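Local structure of structural protein VP1 (Trichodysplasia spinulosa-associated polyomavirus, 4U5Z) at the interface of chains A and B. The protein is the major capsid protein of the virus, assembling into ring-like pentamers that build the outer shell and, as in related polyomaviruses, probably engage host-cell receptors. Residues are numbered along the deposited sequence; one frame, centred on the assembly and turned at random. Chains: chain A/B, Structural protein VP1.

The interface of chains A and B. Residues chain A 108-109, 114-115, 119-122; chain B 49-51, 64, 252, 258, 260, 262.
Neighbouring subunits of the VP1 pentamer meet here through loops: chain A lends an apolar stretch around A:Ile121, and chain B receives it between the segment B:Val49 to B:Val51 and the strands 241-254 and 260-264. A:Ile121 lies at the centre of the patch, and from its branch point CB two arms share B:Met260 and B:Phe252. CG2 packs on CE and CB of B:Met260 and lies over one face of the B:Phe252 ring, 3.9 Å from its centroid, a CH-pi contact offset to the rim that a flat aromatic suits. CG1 takes the crowded position between backbone N and carbonyl carbon (chi1 61°) and packs on CE and SD of B:Met260; the tip, CD1, touches B:Phe252 CE2 and the same CE. B:Met260 crosses obliquely, bent at chi3 (82°), and its sulfur SD accepts a weak hydrogen bond from A:Ile121 N at 3.3 Å. A flexible, polarisable thioether suits both tasks. Compact A:Val108 meets B:Phe252 and B:Tyr262 tip to tip, its CG2 3.5 Å from the phenol OH, and crosses B:Val49 at about a right angle.

On the other flank the planar donors of A:Arg114 serve its own loop: NE and NH1 both donate to A:Gly120 O, at 3.0 Å and 2.9 Å, with that oxygen in the guanidinium plane. Its rotation so fixed, the group offers a flat face to B:Val51, whose methyl branch CG2 sits over the rim. B:Glu64, with two oxygens for one threonine, holds the B:Thr50 segment at two points: OE1 accepts from OG1 through its syn lone pair at 2.6 Å, and OE2 from the backbone N, above the carboxylate plane. A water joins the chains, hydrogen-bonded to A:Lys119 O, B:Val49 O and B:Met260 N, each at 2.9 Å.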
# COMPACT_ATOMS: atom_id res chain seq x y z
N VAL A 108 -17.10 -11.08 -15.32
CA VAL A 108 -17.46 -9.85 -16.00
C VAL A 108 -18.48 -10.12 -17.10
O VAL A 108 -18.61 -9.28 -18.00
CB VAL A 108 -16.23 -9.11 -16.59
CG1 VAL A 108 -15.36 -8.56 -15.46
CG2 VAL A 108 -15.40 -9.99 -17.52
N HIS A 109 -19.19 -11.25 -17.03
CA HIS A 109 -20.24 -11.59 -18.01
C HIS A 109 -21.67 -11.61 -17.43
O HIS A 109 -22.62 -11.95 -18.14
CB HIS A 109 -19.98 -12.93 -18.72
CG HIS A 109 -19.87 -14.09 -17.80
ND1 HIS A 109 -20.97 -14.74 -17.28
CD2 HIS A 109 -18.78 -14.73 -17.31
CE1 HIS A 109 -20.56 -15.71 -16.48
NE2 HIS A 109 -19.24 -15.73 -16.49
N ARG A 114 -21.98 -2.05 -18.55
CA ARG A 114 -20.73 -2.50 -19.17
C ARG A 114 -19.91 -1.33 -19.68
O ARG A 114 -20.42 -0.21 -19.79
CB ARG A 114 -20.98 -3.59 -20.23
CG ARG A 114 -21.81 -3.17 -21.41
CD ARG A 114 -22.19 -4.36 -22.29
NE ARG A 114 -21.04 -5.11 -22.80
CZ ARG A 114 -21.09 -6.02 -23.77
NH1 ARG A 114 -19.97 -6.64 -24.14
NH2 ARG A 114 -22.23 -6.32 -24.41
N MET A 115 -18.62 -1.59 -19.90
CA MET A 115 -17.67 -0.56 -20.31
C MET A 115 -17.75 -0.25 -21.78
O MET A 115 -18.28 -1.05 -22.57
CB MET A 115 -16.23 -0.98 -19.98
CG MET A 115 -16.01 -1.21 -18.49
SD MET A 115 -14.31 -1.66 -18.11
CE MET A 115 -13.58 -0.03 -18.20
N LYS A 119 -19.63 -2.22 -25.48
CA LYS A 119 -18.78 -3.23 -26.14
C LYS A 119 -17.80 -3.95 -25.22
O LYS A 119 -17.26 -5.01 -25.60
CB LYS A 119 -17.99 -2.58 -27.29
CG LYS A 119 -18.87 -1.97 -28.35
CD LYS A 119 -19.92 -2.96 -28.83
CE LYS A 119 -20.28 -2.73 -30.28
NZ LYS A 119 -20.54 -1.29 -30.58
N GLY A 120 -17.60 -3.41 -24.02
CA GLY A 120 -16.58 -3.89 -23.08
C GLY A 120 -17.08 -4.89 -22.07
O GLY A 120 -18.15 -5.48 -22.24
N ILE A 121 -16.30 -5.08 -21.02
CA ILE A 121 -16.68 -6.01 -19.95
C ILE A 121 -17.88 -5.48 -19.20
O ILE A 121 -18.11 -4.27 -19.13
CB ILE A 121 -15.53 -6.24 -18.94
CG1 ILE A 121 -15.12 -4.94 -18.25
CG2 ILE A 121 -14.35 -6.90 -19.61
CD1 ILE A 121 -14.22 -5.12 -17.02
N GLY A 122 -18.64 -6.38 -18.60
CA GLY A 122 -19.61 -5.98 -17.61
C GLY A 122 -18.86 -5.55 -16.38
O GLY A 122 -17.79 -6.06 -16.11
N VAL B 49 -15.11 -10.90 -24.28
CA VAL B 49 -16.07 -11.01 -23.21
C VAL B 49 -17.44 -10.58 -23.73
O VAL B 49 -17.55 -9.54 -24.36
CB VAL B 49 -15.67 -10.15 -22.01
CG1 VAL B 49 -16.86 -9.92 -21.07
CG2 VAL B 49 -14.49 -10.76 -21.26
N THR B 50 -18.46 -11.38 -23.45
CA THR B 50 -19.87 -10.99 -23.67
C THR B 50 -20.53 -10.75 -22.31
O THR B 50 -20.02 -11.20 -21.26
CB THR B 50 -20.64 -12.09 -24.40
OG1 THR B 50 -20.61 -13.30 -23.63
CG2 THR B 50 -20.04 -12.35 -25.78
N VAL B 51 -21.68 -10.07 -22.34
CA VAL B 51 -22.39 -9.66 -21.13
C VAL B 51 -23.82 -10.14 -21.28
O VAL B 51 -24.48 -9.84 -22.27
CB VAL B 51 -22.37 -8.13 -20.97
CG1 VAL B 51 -23.33 -7.66 -19.90
CG2 VAL B 51 -20.94 -7.65 -20.71
N GLU B 64 -14.38 -17.65 -23.37
CA GLU B 64 -14.25 -16.38 -22.63
C GLU B 64 -14.10 -16.56 -21.10
O GLU B 64 -14.10 -15.57 -20.37
CB GLU B 64 -15.44 -15.46 -22.90
CG GLU B 64 -16.74 -15.84 -22.21
CD GLU B 64 -17.84 -14.83 -22.44
OE1 GLU B 64 -18.63 -15.00 -23.40
OE2 GLU B 64 -17.87 -13.83 -21.71
N PHE B 252 -7.21 -6.83 -18.76
CA PHE B 252 -7.88 -7.01 -20.02
C PHE B 252 -7.17 -6.22 -21.07
O PHE B 252 -6.66 -5.14 -20.78
CB PHE B 252 -9.34 -6.51 -19.94
CG PHE B 252 -10.17 -7.27 -18.96
CD1 PHE B 252 -10.78 -8.45 -19.35
CD2 PHE B 252 -10.31 -6.82 -17.65
CE1 PHE B 252 -11.54 -9.17 -18.45
CE2 PHE B 252 -11.05 -7.55 -16.74
CZ PHE B 252 -11.67 -8.73 -17.14
N GLY B 258 -13.63 -1.31 -28.40
CA GLY B 258 -13.99 -1.45 -26.99
C GLY B 258 -14.21 -2.88 -26.52
O GLY B 258 -14.44 -3.11 -25.33
N MET B 260 -13.19 -6.48 -25.25
CA MET B 260 -12.20 -6.82 -24.23
C MET B 260 -11.97 -8.31 -24.05
O MET B 260 -12.90 -9.12 -24.16
CB MET B 260 -12.64 -6.22 -22.89
CG MET B 260 -12.45 -4.71 -22.89
SD MET B 260 -13.29 -3.81 -21.57
CE MET B 260 -12.10 -4.05 -20.25
N TYR B 262 -9.50 -11.13 -21.50
CA TYR B 262 -8.57 -11.42 -20.38
C TYR B 262 -7.20 -11.72 -20.92
O TYR B 262 -7.08 -12.34 -21.97
CB TYR B 262 -9.00 -12.69 -19.62
CG TYR B 262 -10.17 -12.57 -18.67
CD1 TYR B 262 -9.96 -12.27 -17.33
CD2 TYR B 262 -11.49 -12.85 -19.09
CE1 TYR B 262 -11.01 -12.17 -16.44
CE2 TYR B 262 -12.56 -12.76 -18.19
CZ TYR B 262 -12.31 -12.42 -16.86
OH TYR B 262 -13.33 -12.33 -15.92
O HOH W 1 -15.88 -7.18 -24.38